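Local coordinates for protein ATP-dependent helicase FUN30 (PDB 5GN1) that uses ATP hydrolysis to remodel nucleosomes in DNA end resection and heterochromatin organization, this chain being the C-terminal part of its ATPase domain, at residues H52-L58 against I306-K312; I65-E69 against L116-I120; S209-V214 against F279-F283; K318-L322 against M350-I354. All blocks are in the same frame, centred on the assembly; numbering follows the deposited sequence.

Contacts 1 and 3 belong to the six-stranded parallel sheet of the RecA-like C-terminal ATPase lobe: contact 1 pairs its edge strand 49-56 with strand 304-311, and contact 3 joins the loops that follow strands 205-209 and 275-278, its centre about 13 Å from that of contact 1. Contact 2, between helix 60-82 and the loop after helix 100-110, comes first to close along the chain and, like contact 3, is nested inside the long loop closed by contact 1. Contact 4 follows in series, packing helix 315-322 on helix 345-359, its centre about 17 Å from those of contacts 1 and 3. Contacts 1 and 3 thus tie the sheet and its loops together, while contacts 2 and 4 join helices, and a loop, around it.

Contact 1: residues H52-L58 against I306-K312; sequences HIQYCEL and ITTLITK
Ile310 meets Tyr55 and Ile53 on one face of a parallel beta ladder that adds strand 49-56 to the edge of the RecA-like sheet, beside strand 304-311. Its CG2 lies 3.6 Å from Tyr55 CE1, the two side chains running side by side, while Ile310 CD1 reaches Ile53 CG2 at 3.7 Å. That same Ile53 methyl sits above one face of the Tyr55 ring, displaced toward its rim. With CG1 anti to the carbonyl carbon (chi1 -66°), Ile310 spreads its two branches between these neighbours; an alanine here would probably open a gap beside Tyr55 CE1 and take from the Ile53 methyl one of its apolar neighbours. On the other face, Gln54 CB rests against Thr307 CG2 at 3.6 Å, and Cys56 SG packs on Leu309 CB.

Six backbone hydrogen bonds set this register, alternating between the strands from His52 N to Ile306 O through to Lys312 N to Cys56 O. The bond from Gln54 N to Thr308 O is nearly straight, 173° at the hydrogen. Within these short segments the strand directions differ by 31°. Farther out, Lys186 of helix 185-200 bonds to Leu309 O, Ser111 O receives Thr311 OG1, and His320 of helix 315-322 covers the Ile53 and Ile310 side. Beyond the last rung, Leu58 CG lies 3.6 Å from Thr311 CG2. A water closes this end: it donates to Glu57 OE2 and to Lys312 O (2.7 Å from the water oxygen) and accepts from Leu58 N.

Contact 2: residues I65-E69 against L116-I120; sequences IYDKE and LFRNI
A water held by both segments bridges Lys68 and Asn119: its oxygen accepts from Lys68 NZ at 2.9 Å and from Asn119 ND2 at the same distance. Lys68 NZ also comes within 2.9 Å of Asn119 OD1, so the ammonium nears the oxygen end of the amide directly and the nitrogen end through the water, the two side chains approaching from opposite directions. A bend at chi3 (-55°) turns the end of the otherwise extended lysine chain to meet them. The amide nitrogen that donates to the water also lies against a methyl: Ile65 CD1 is 3.4 Å from Asn119 ND2.

The other branch of Ile65 makes the main nonpolar contact. Its CG2, anti to the backbone N, stands 3.6 Å from the centroid of the Phe117 ring and only 2° off the ring normal, a CH-pi contact in which one methyl is centred over one face and touches all six ring carbons almost equally. Glu69 OE2 approaches Phe117 CE2 obliquely at 4.2 Å. A serine in place of Phe117 would probably leave the Ile65 methyl without the flat surface it rests on and open a gap between helix and loop.

Segment 65-69 is part of helix 60-82, whereas 116-120 is irregular chain between helices 100-110 and 123-133. Pro114 also touches Ile65, and Ala110 of helix 100-110 touches Phe117. At the start of helix 157-166, Asp157 OD2 accepts from the backbone N of Asn119 and of Ile120, while Leu116 packs on helix 212-224; the loop thereby joins helix 60-82 to the helices on its other sides.

Contact 3: residues S209-V214 against F279-F283; sequences SLFTQV and FDQSF
Asp280 bonds to Ser209 and Leu210 where two loops leave the C-terminal ends of neighbouring parallel strands in the RecA-like lobe. The tight part is this carboxylate. Its OD2 receives a very short bond from Ser209 OG, 2.5 Å, while OD1 accepts from Leu210 N at 2.9 Å through its syn lone pair, 164° at the hydrogen. Two donors on separate oxygens fix the rotation of the group, and the two bonds would probably offset the cost of burying the carboxylate. Asp280 CG lies between its backbone N and carbonyl carbon (chi1 48°), which turns the carboxylate across to segment 209-214. The Phe211 ring presents its edge to this group, the two planes 67° apart. Val214 CG1 packs against Phe279 CD2 at 3.6 Å, on the buried side next to Leu218.

The end of the Leu210 side chain, on the partly exposed side, is met more loosely: CD1 lies 3.6 Å from Ser282 CA, and the Ser282 hydroxyl bonds instead to Asn284 N and Asp287. Arg108 of helix 100-110 also touches Leu210. Ser209 OG has a second role as acceptor in an ST turn leading into helix 212-224, taking the Phe211 N-H at 3.0 Å.

Contact 4: residues K318-L322 against M350-I354; sequences KIHQL and MLEDI
Lys318 lays its aliphatic chain across Leu351 and Ile354 of helix 345-359. Its CB lies 3.8 Å from Leu351 CD2. CG leaves beside the backbone N (chi1 -59°), and a further turn at chi2 carries CD to Ile354 CG2, 3.7 Å away. Beyond that point NZ passes to a salt bridge with Glu358, one turn farther along the same helix, so a single side chain gives its carbons to the apolar interface and its charge to the acid beside it.

Leu322, one turn after Lys318, supplies the other main contact through CD1. That methyl meets Ile354 CD1 tip to tip at 3.4 Å, closer than usual for two carbons, and Met350 CE, also end-on, at 3.8 Å. The bend of Met350 at chi3 (72°) brings its CE methyl to this point. Leu351 wedges its two methyls between the helices: CD2 approaches Leu322 CD1 as well as the lysine, and CD1 lies 4.1 Å from Ile319 CG1, the two side chains at about a right angle.

The short helix axes stay 11.4 Å apart and run at 121° to each other, so side chains, not backbones, bridge the distance. Helix 100-110 covers the inner side, Ile104 on Leu351 and Arg108 on Ile319. No hydrogen bond joins the two segments; their association here rests on apolar contact, with the charge of Lys318 paired at the margin.

Contact 1: residues H52-L58 against I306-K312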
# COMPACT_ATOMS: atom_id res chain seq x y z
N HIS A 52 -14.00 -10.53 -8.99
CA HIS A 52 -14.66 -9.30 -9.42
C HIS A 52 -13.64 -8.17 -9.39
O HIS A 52 -12.62 -8.25 -8.69
CB HIS A 52 -15.84 -8.92 -8.50
CG HIS A 52 -16.69 -10.08 -8.07
ND1 HIS A 52 -17.78 -10.51 -8.79
CD2 HIS A 52 -16.61 -10.89 -6.98
CE1 HIS A 52 -18.34 -11.54 -8.18
NE2 HIS A 52 -17.64 -11.80 -7.08
N ILE A 53 -13.92 -7.11 -10.13
CA ILE A 53 -13.14 -5.87 -10.09
C ILE A 53 -14.04 -4.79 -9.52
O ILE A 53 -15.18 -4.63 -9.95
CB ILE A 53 -12.64 -5.47 -11.49
CG1 ILE A 53 -11.77 -6.56 -12.13
CG2 ILE A 53 -11.94 -4.09 -11.44
CD1 ILE A 53 -10.59 -6.99 -11.33
N GLN A 54 -13.53 -4.04 -8.55
CA GLN A 54 -14.24 -2.89 -8.02
C GLN A 54 -13.43 -1.65 -8.34
O GLN A 54 -12.29 -1.52 -7.88
CB GLN A 54 -14.47 -3.01 -6.52
CG GLN A 54 -15.09 -1.77 -5.89
CD GLN A 54 -16.45 -1.42 -6.47
OE1 GLN A 54 -17.42 -2.14 -6.27
NE2 GLN A 54 -16.53 -0.29 -7.18
N TYR A 55 -14.00 -0.74 -9.12
CA TYR A 55 -13.27 0.45 -9.52
C TYR A 55 -13.37 1.54 -8.46
O TYR A 55 -14.39 1.68 -7.79
CB TYR A 55 -13.75 0.95 -10.89
CG TYR A 55 -13.24 0.09 -12.03
CD1 TYR A 55 -11.89 0.11 -12.38
CD2 TYR A 55 -14.09 -0.75 -12.76
CE1 TYR A 55 -11.39 -0.67 -13.40
CE2 TYR A 55 -13.60 -1.53 -13.81
CZ TYR A 55 -12.25 -1.48 -14.13
OH TYR A 55 -11.72 -2.24 -15.16
N CYS A 56 -12.27 2.28 -8.31
CA CYS A 56 -12.13 3.35 -7.33
C CYS A 56 -11.70 4.60 -8.09
O CYS A 56 -11.13 4.51 -9.18
CB CYS A 56 -11.06 3.00 -6.24
SG CYS A 56 -11.20 1.29 -5.63
N GLU A 57 -11.89 5.74 -7.50
CA GLU A 57 -11.42 6.94 -8.13
C GLU A 57 -10.33 7.56 -7.30
O GLU A 57 -10.24 7.34 -6.14
CB GLU A 57 -12.53 7.97 -8.17
CG GLU A 57 -13.71 7.77 -9.12
CD GLU A 57 -13.36 7.84 -10.61
OE1 GLU A 57 -13.84 7.01 -11.34
OE2 GLU A 57 -12.62 8.70 -11.05
N LEU A 58 -9.51 8.35 -7.93
CA LEU A 58 -8.55 9.20 -7.24
C LEU A 58 -9.29 10.35 -6.57
O LEU A 58 -9.95 11.15 -7.26
CB LEU A 58 -7.52 9.75 -8.24
CG LEU A 58 -6.58 8.80 -8.98
CD1 LEU A 58 -5.94 9.49 -10.19
CD2 LEU A 58 -5.49 8.31 -8.02
N ILE A 306 -13.98 -12.91 -4.52
CA ILE A 306 -12.70 -12.21 -4.53
C ILE A 306 -12.87 -10.90 -5.29
O ILE A 306 -13.39 -10.90 -6.41
CB ILE A 306 -11.60 -13.09 -5.17
CG1 ILE A 306 -11.41 -14.37 -4.37
CG2 ILE A 306 -10.28 -12.32 -5.29
CD1 ILE A 306 -11.44 -15.58 -5.21
N THR A 307 -12.48 -9.79 -4.67
CA THR A 307 -12.64 -8.48 -5.28
C THR A 307 -11.30 -7.76 -5.31
O THR A 307 -10.64 -7.62 -4.27
CB THR A 307 -13.68 -7.64 -4.51
OG1 THR A 307 -14.95 -8.33 -4.54
CG2 THR A 307 -13.85 -6.24 -5.15
N THR A 308 -10.89 -7.32 -6.50
CA THR A 308 -9.66 -6.54 -6.66
C THR A 308 -10.03 -5.07 -6.83
O THR A 308 -10.86 -4.73 -7.68
CB THR A 308 -8.85 -7.03 -7.86
OG1 THR A 308 -8.51 -8.40 -7.66
CG2 THR A 308 -7.57 -6.21 -8.02
N LEU A 309 -9.43 -4.22 -6.00
CA LEU A 309 -9.67 -2.79 -6.05
C LEU A 309 -8.76 -2.18 -7.10
O LEU A 309 -7.54 -2.40 -7.08
CB LEU A 309 -9.37 -2.13 -4.69
CG LEU A 309 -10.14 -2.69 -3.50
CD1 LEU A 309 -9.88 -1.84 -2.26
CD2 LEU A 309 -11.61 -2.71 -3.85
N ILE A 310 -9.34 -1.41 -8.02
CA ILE A 310 -8.60 -0.83 -9.14
C ILE A 310 -8.98 0.64 -9.26
O ILE A 310 -10.15 0.96 -9.47
CB ILE A 310 -8.88 -1.56 -10.46
CG1 ILE A 310 -8.34 -2.99 -10.38
CG2 ILE A 310 -8.25 -0.80 -11.64
CD1 ILE A 310 -8.27 -3.71 -11.72
N THR A 311 -7.99 1.52 -9.11
CA THR A 311 -8.22 2.94 -9.30
C THR A 311 -8.31 3.26 -10.79
O THR A 311 -7.40 2.94 -11.57
CB THR A 311 -7.13 3.76 -8.63
OG1 THR A 311 -7.24 3.61 -7.20
CG2 THR A 311 -7.28 5.24 -8.99
N LYS A 312 -9.42 3.88 -11.18
CA LYS A 312 -9.64 4.26 -12.57
C LYS A 312 -8.77 5.45 -12.94
O LYS A 312 -8.45 6.30 -12.10
CB LYS A 312 -11.11 4.63 -12.80
CG LYS A 312 -11.92 3.63 -13.61
CD LYS A 312 -13.39 4.07 -13.65
CE LYS A 312 -14.10 3.56 -14.89
NZ LYS A 312 -15.44 4.21 -15.06
O HOH W 1 -10.21 -9.90 -8.47
O HOH W 2 -9.73 8.32 -10.81

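Contact 2: residues I65-E69 against L116-I120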
# COMPACT_ATOMS: atom_id res chain seq x y z
N ILE A 65 -1.27 14.55 -6.15
CA ILE A 65 -0.04 13.78 -6.05
C ILE A 65 0.24 13.03 -7.35
O ILE A 65 1.37 13.04 -7.85
CB ILE A 65 -0.11 12.81 -4.86
CG1 ILE A 65 -0.20 13.56 -3.53
CG2 ILE A 65 1.06 11.84 -4.87
CD1 ILE A 65 -0.47 12.67 -2.33
N TYR A 66 -0.78 12.38 -7.91
CA TYR A 66 -0.59 11.64 -9.16
C TYR A 66 -0.13 12.56 -10.29
O TYR A 66 0.79 12.22 -11.04
CB TYR A 66 -1.90 10.92 -9.53
CG TYR A 66 -1.74 9.76 -10.48
CD1 TYR A 66 -1.72 9.97 -11.85
CD2 TYR A 66 -1.62 8.46 -10.01
CE1 TYR A 66 -1.56 8.91 -12.73
CE2 TYR A 66 -1.47 7.40 -10.88
CZ TYR A 66 -1.44 7.63 -12.24
OH TYR A 66 -1.27 6.59 -13.11
N ASP A 67 -0.77 13.73 -10.42
CA ASP A 67 -0.42 14.66 -11.49
C ASP A 67 1.02 15.15 -11.36
O ASP A 67 1.71 15.30 -12.37
CB ASP A 67 -1.39 15.85 -11.48
CG ASP A 67 -2.79 15.51 -12.01
OD1 ASP A 67 -2.96 14.46 -12.66
OD2 ASP A 67 -3.71 16.32 -11.76
N LYS A 68 1.48 15.40 -10.13
CA LYS A 68 2.88 15.76 -9.90
C LYS A 68 3.82 14.67 -10.42
O LYS A 68 4.82 14.95 -11.08
CB LYS A 68 3.15 15.99 -8.41
CG LYS A 68 2.87 17.39 -7.90
CD LYS A 68 3.22 17.51 -6.42
CE LYS A 68 2.51 16.45 -5.57
NZ LYS A 68 2.49 16.75 -4.10
N GLU A 69 3.52 13.41 -10.09
CA GLU A 69 4.35 12.30 -10.57
C GLU A 69 4.30 12.19 -12.08
O GLU A 69 5.32 11.86 -12.72
CB GLU A 69 3.90 10.98 -9.93
CG GLU A 69 4.20 10.88 -8.46
CD GLU A 69 5.69 10.97 -8.16
OE1 GLU A 69 6.51 10.48 -8.97
OE2 GLU A 69 6.04 11.56 -7.11
N LEU A 116 1.09 7.59 1.78
CA LEU A 116 2.31 6.96 1.31
C LEU A 116 3.31 7.98 0.79
O LEU A 116 4.34 7.59 0.21
CB LEU A 116 1.99 5.95 0.20
CG LEU A 116 1.09 4.77 0.60
CD1 LEU A 116 0.67 4.00 -0.65
CD2 LEU A 116 1.80 3.88 1.63
N PHE A 117 3.01 9.26 0.97
CA PHE A 117 3.83 10.37 0.50
C PHE A 117 3.96 11.37 1.62
O PHE A 117 3.15 11.40 2.55
CB PHE A 117 3.22 11.07 -0.73
CG PHE A 117 3.12 10.19 -1.94
CD1 PHE A 117 2.07 9.29 -2.07
CD2 PHE A 117 4.07 10.27 -2.95
CE1 PHE A 117 1.98 8.47 -3.18
CE2 PHE A 117 3.97 9.45 -4.06
CZ PHE A 117 2.93 8.56 -4.18
N ARG A 118 4.98 12.22 1.54
CA ARG A 118 5.15 13.31 2.48
C ARG A 118 4.64 14.58 1.79
O ARG A 118 5.27 15.09 0.86
CB ARG A 118 6.61 13.50 2.88
CG ARG A 118 6.83 14.59 3.94
CD ARG A 118 8.27 14.61 4.49
NE ARG A 118 9.25 15.06 3.51
CZ ARG A 118 9.56 16.33 3.27
NH1 ARG A 118 8.94 17.31 3.93
NH2 ARG A 118 10.48 16.64 2.36
N ASN A 119 3.45 15.03 2.20
CA ASN A 119 2.90 16.36 1.94
C ASN A 119 2.32 17.14 3.10
O ASN A 119 2.43 18.37 3.14
CB ASN A 119 1.70 16.12 1.00
CG ASN A 119 2.11 15.67 -0.37
OD1 ASN A 119 2.58 16.46 -1.20
ND2 ASN A 119 1.91 14.39 -0.64
N ILE A 120 1.76 16.43 4.08
CA ILE A 120 1.22 17.10 5.25
C ILE A 120 2.41 17.56 6.07
O ILE A 120 2.48 18.72 6.52
CB ILE A 120 0.30 16.16 6.04
CG1 ILE A 120 -0.94 15.83 5.20
CG2 ILE A 120 -0.07 16.75 7.39
CD1 ILE A 120 -1.81 14.74 5.80
O HOH W 3 3.55 14.28 -3.06

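Contact 3: residues S209-V214 against F279-F283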
# COMPACT_ATOMS: atom_id res chain seq x y z
N SER A 209 -2.31 -7.09 0.61
CA SER A 209 -1.60 -5.99 -0.04
C SER A 209 -0.15 -6.37 -0.27
O SER A 209 0.46 -7.08 0.53
CB SER A 209 -1.64 -4.69 0.79
OG SER A 209 -0.92 -3.67 0.11
N LEU A 210 0.41 -5.87 -1.37
CA LEU A 210 1.83 -6.04 -1.65
C LEU A 210 2.69 -5.07 -0.86
O LEU A 210 3.92 -5.18 -0.90
CB LEU A 210 2.12 -5.87 -3.14
CG LEU A 210 1.87 -7.12 -4.00
CD1 LEU A 210 1.98 -6.79 -5.48
CD2 LEU A 210 2.85 -8.22 -3.63
N PHE A 211 2.08 -4.14 -0.13
CA PHE A 211 2.78 -3.06 0.55
C PHE A 211 2.53 -3.18 2.05
O PHE A 211 1.38 -3.04 2.49
CB PHE A 211 2.31 -1.69 0.05
CG PHE A 211 2.63 -1.41 -1.39
CD1 PHE A 211 1.74 -1.75 -2.40
CD2 PHE A 211 3.83 -0.78 -1.74
CE1 PHE A 211 2.05 -1.49 -3.73
CE2 PHE A 211 4.13 -0.50 -3.06
CZ PHE A 211 3.24 -0.86 -4.07
N THR A 212 3.59 -3.41 2.83
CA THR A 212 3.42 -3.38 4.28
C THR A 212 3.02 -2.01 4.78
O THR A 212 2.30 -1.90 5.78
CB THR A 212 4.70 -3.84 4.98
OG1 THR A 212 5.83 -3.14 4.45
CG2 THR A 212 4.90 -5.34 4.81
N GLN A 213 3.45 -0.94 4.09
CA GLN A 213 3.02 0.41 4.44
C GLN A 213 1.51 0.57 4.33
O GLN A 213 0.89 1.31 5.11
CB GLN A 213 3.70 1.44 3.54
CG GLN A 213 5.19 1.62 3.72
CD GLN A 213 5.76 2.51 2.62
OE1 GLN A 213 5.77 2.14 1.44
NE2 GLN A 213 6.21 3.69 3.00
N VAL A 214 0.90 -0.07 3.33
CA VAL A 214 -0.55 -0.07 3.23
C VAL A 214 -1.18 -0.82 4.40
O VAL A 214 -2.17 -0.36 4.97
CB VAL A 214 -1.00 -0.63 1.87
CG1 VAL A 214 -2.51 -0.98 1.88
CG2 VAL A 214 -0.67 0.36 0.75
N PHE A 279 -6.23 -5.57 -2.19
CA PHE A 279 -6.21 -4.11 -2.09
C PHE A 279 -5.43 -3.51 -3.25
O PHE A 279 -5.77 -2.42 -3.73
CB PHE A 279 -5.64 -3.67 -0.75
CG PHE A 279 -5.89 -2.22 -0.44
CD1 PHE A 279 -7.07 -1.81 0.16
CD2 PHE A 279 -4.92 -1.26 -0.72
CE1 PHE A 279 -7.30 -0.47 0.45
CE2 PHE A 279 -5.13 0.08 -0.41
CZ PHE A 279 -6.32 0.47 0.18
N ASP A 280 -4.42 -4.22 -3.73
CA ASP A 280 -3.61 -3.75 -4.85
C ASP A 280 -3.08 -4.98 -5.56
O ASP A 280 -2.60 -5.91 -4.91
CB ASP A 280 -2.47 -2.83 -4.37
CG ASP A 280 -1.69 -3.43 -3.19
OD1 ASP A 280 -0.77 -4.24 -3.45
OD2 ASP A 280 -2.03 -3.11 -2.02
N GLN A 281 -3.21 -5.01 -6.88
CA GLN A 281 -2.93 -6.26 -7.54
C GLN A 281 -1.44 -6.44 -7.78
O GLN A 281 -0.66 -5.49 -7.75
CB GLN A 281 -3.70 -6.36 -8.86
CG GLN A 281 -3.24 -5.37 -9.90
CD GLN A 281 -4.24 -5.24 -11.04
OE1 GLN A 281 -4.55 -4.12 -11.48
NE2 GLN A 281 -4.75 -6.38 -11.52
N SER A 282 -1.05 -7.69 -7.98
CA SER A 282 0.30 -8.04 -8.37
C SER A 282 0.41 -8.07 -9.89
O SER A 282 -0.56 -8.35 -10.60
CB SER A 282 0.68 -9.40 -7.79
OG SER A 282 1.94 -9.83 -8.28
N PHE A 283 1.61 -7.76 -10.39
CA PHE A 283 1.85 -7.89 -11.83
C PHE A 283 1.91 -9.34 -12.26
O PHE A 283 1.77 -9.62 -13.45
CB PHE A 283 3.14 -7.17 -12.23
CG PHE A 283 3.34 -7.07 -13.73
CD1 PHE A 283 2.67 -6.10 -14.47
CD2 PHE A 283 4.21 -7.93 -14.39
CE1 PHE A 283 2.85 -6.00 -15.85
CE2 PHE A 283 4.40 -7.84 -15.77
CZ PHE A 283 3.71 -6.87 -16.50

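Contact 4: residues K318-L322 against M350-I354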
# COMPACT_ATOMS: atom_id res chain seq x y z
N LYS A 318 -3.39 -0.06 -16.35
CA LYS A 318 -2.36 -0.62 -17.22
C LYS A 318 -1.81 -1.92 -16.66
O LYS A 318 -1.52 -2.87 -17.41
CB LYS A 318 -1.22 0.39 -17.41
CG LYS A 318 -1.67 1.70 -18.01
CD LYS A 318 -2.38 1.44 -19.31
CE LYS A 318 -3.47 2.46 -19.57
NZ LYS A 318 -4.19 2.14 -20.83
N ILE A 319 -1.62 -1.99 -15.34
CA ILE A 319 -1.11 -3.21 -14.74
C ILE A 319 -2.12 -4.35 -14.87
O ILE A 319 -1.75 -5.50 -15.13
CB ILE A 319 -0.72 -2.94 -13.27
CG1 ILE A 319 0.56 -2.08 -13.26
CG2 ILE A 319 -0.53 -4.25 -12.48
CD1 ILE A 319 0.98 -1.63 -11.88
N HIS A 320 -3.42 -4.04 -14.72
CA HIS A 320 -4.44 -5.07 -14.91
C HIS A 320 -4.42 -5.63 -16.34
O HIS A 320 -4.57 -6.84 -16.54
CB HIS A 320 -5.82 -4.50 -14.57
CG HIS A 320 -6.92 -5.51 -14.60
ND1 HIS A 320 -6.85 -6.73 -13.95
CD2 HIS A 320 -8.14 -5.49 -15.21
CE1 HIS A 320 -7.96 -7.41 -14.16
NE2 HIS A 320 -8.76 -6.68 -14.91
N GLN A 321 -4.24 -4.75 -17.33
CA GLN A 321 -4.26 -5.18 -18.73
C GLN A 321 -3.07 -6.07 -19.07
O GLN A 321 -3.21 -7.05 -19.80
CB GLN A 321 -4.26 -3.98 -19.67
CG GLN A 321 -5.51 -3.13 -19.66
CD GLN A 321 -5.28 -1.72 -20.20
OE1 GLN A 321 -4.39 -1.50 -21.04
NE2 GLN A 321 -6.04 -0.77 -19.68
N LEU A 322 -1.88 -5.71 -18.57
CA LEU A 322 -0.63 -6.30 -19.03
C LEU A 322 -0.07 -7.36 -18.11
O LEU A 322 0.95 -7.98 -18.45
CB LEU A 322 0.42 -5.19 -19.22
CG LEU A 322 0.14 -4.28 -20.41
CD1 LEU A 322 0.77 -2.94 -20.17
CD2 LEU A 322 0.67 -4.91 -21.69
N MET A 350 8.38 -0.38 -20.12
CA MET A 350 7.17 -0.53 -20.93
C MET A 350 5.99 0.24 -20.33
O MET A 350 5.22 0.89 -21.05
CB MET A 350 6.83 -2.00 -21.08
CG MET A 350 5.43 -2.23 -21.63
SD MET A 350 4.73 -3.76 -21.03
CE MET A 350 4.41 -3.37 -19.32
N LEU A 351 5.81 0.15 -19.01
CA LEU A 351 4.72 0.90 -18.37
C LEU A 351 4.92 2.40 -18.51
O LEU A 351 3.96 3.14 -18.77
CB LEU A 351 4.59 0.49 -16.90
CG LEU A 351 3.86 -0.85 -16.75
CD1 LEU A 351 4.02 -1.45 -15.34
CD2 LEU A 351 2.38 -0.67 -17.09
N GLU A 352 6.16 2.87 -18.36
CA GLU A 352 6.42 4.30 -18.52
C GLU A 352 6.13 4.75 -19.95
O GLU A 352 5.60 5.85 -20.17
CB GLU A 352 7.86 4.64 -18.12
CG GLU A 352 8.07 6.14 -18.04
CD GLU A 352 9.52 6.54 -17.88
OE1 GLU A 352 10.42 5.77 -18.27
OE2 GLU A 352 9.75 7.65 -17.37
N ASP A 353 6.46 3.93 -20.91
CA ASP A 353 6.21 4.29 -22.28
C ASP A 353 4.69 4.40 -22.54
O ASP A 353 4.25 5.36 -23.08
CB ASP A 353 6.79 3.28 -23.24
CG ASP A 353 8.31 3.25 -23.24
OD1 ASP A 353 8.92 4.13 -22.69
OD2 ASP A 353 8.87 2.32 -23.76
N ILE A 354 3.92 3.41 -22.11
CA ILE A 354 2.48 3.39 -22.33
C ILE A 354 1.83 4.63 -21.71
O ILE A 354 1.02 5.31 -22.34
CB ILE A 354 1.88 2.10 -21.76
CG1 ILE A 354 2.40 0.91 -22.57
CG2 ILE A 354 0.35 2.15 -21.74
CD1 ILE A 354 2.11 -0.40 -21.94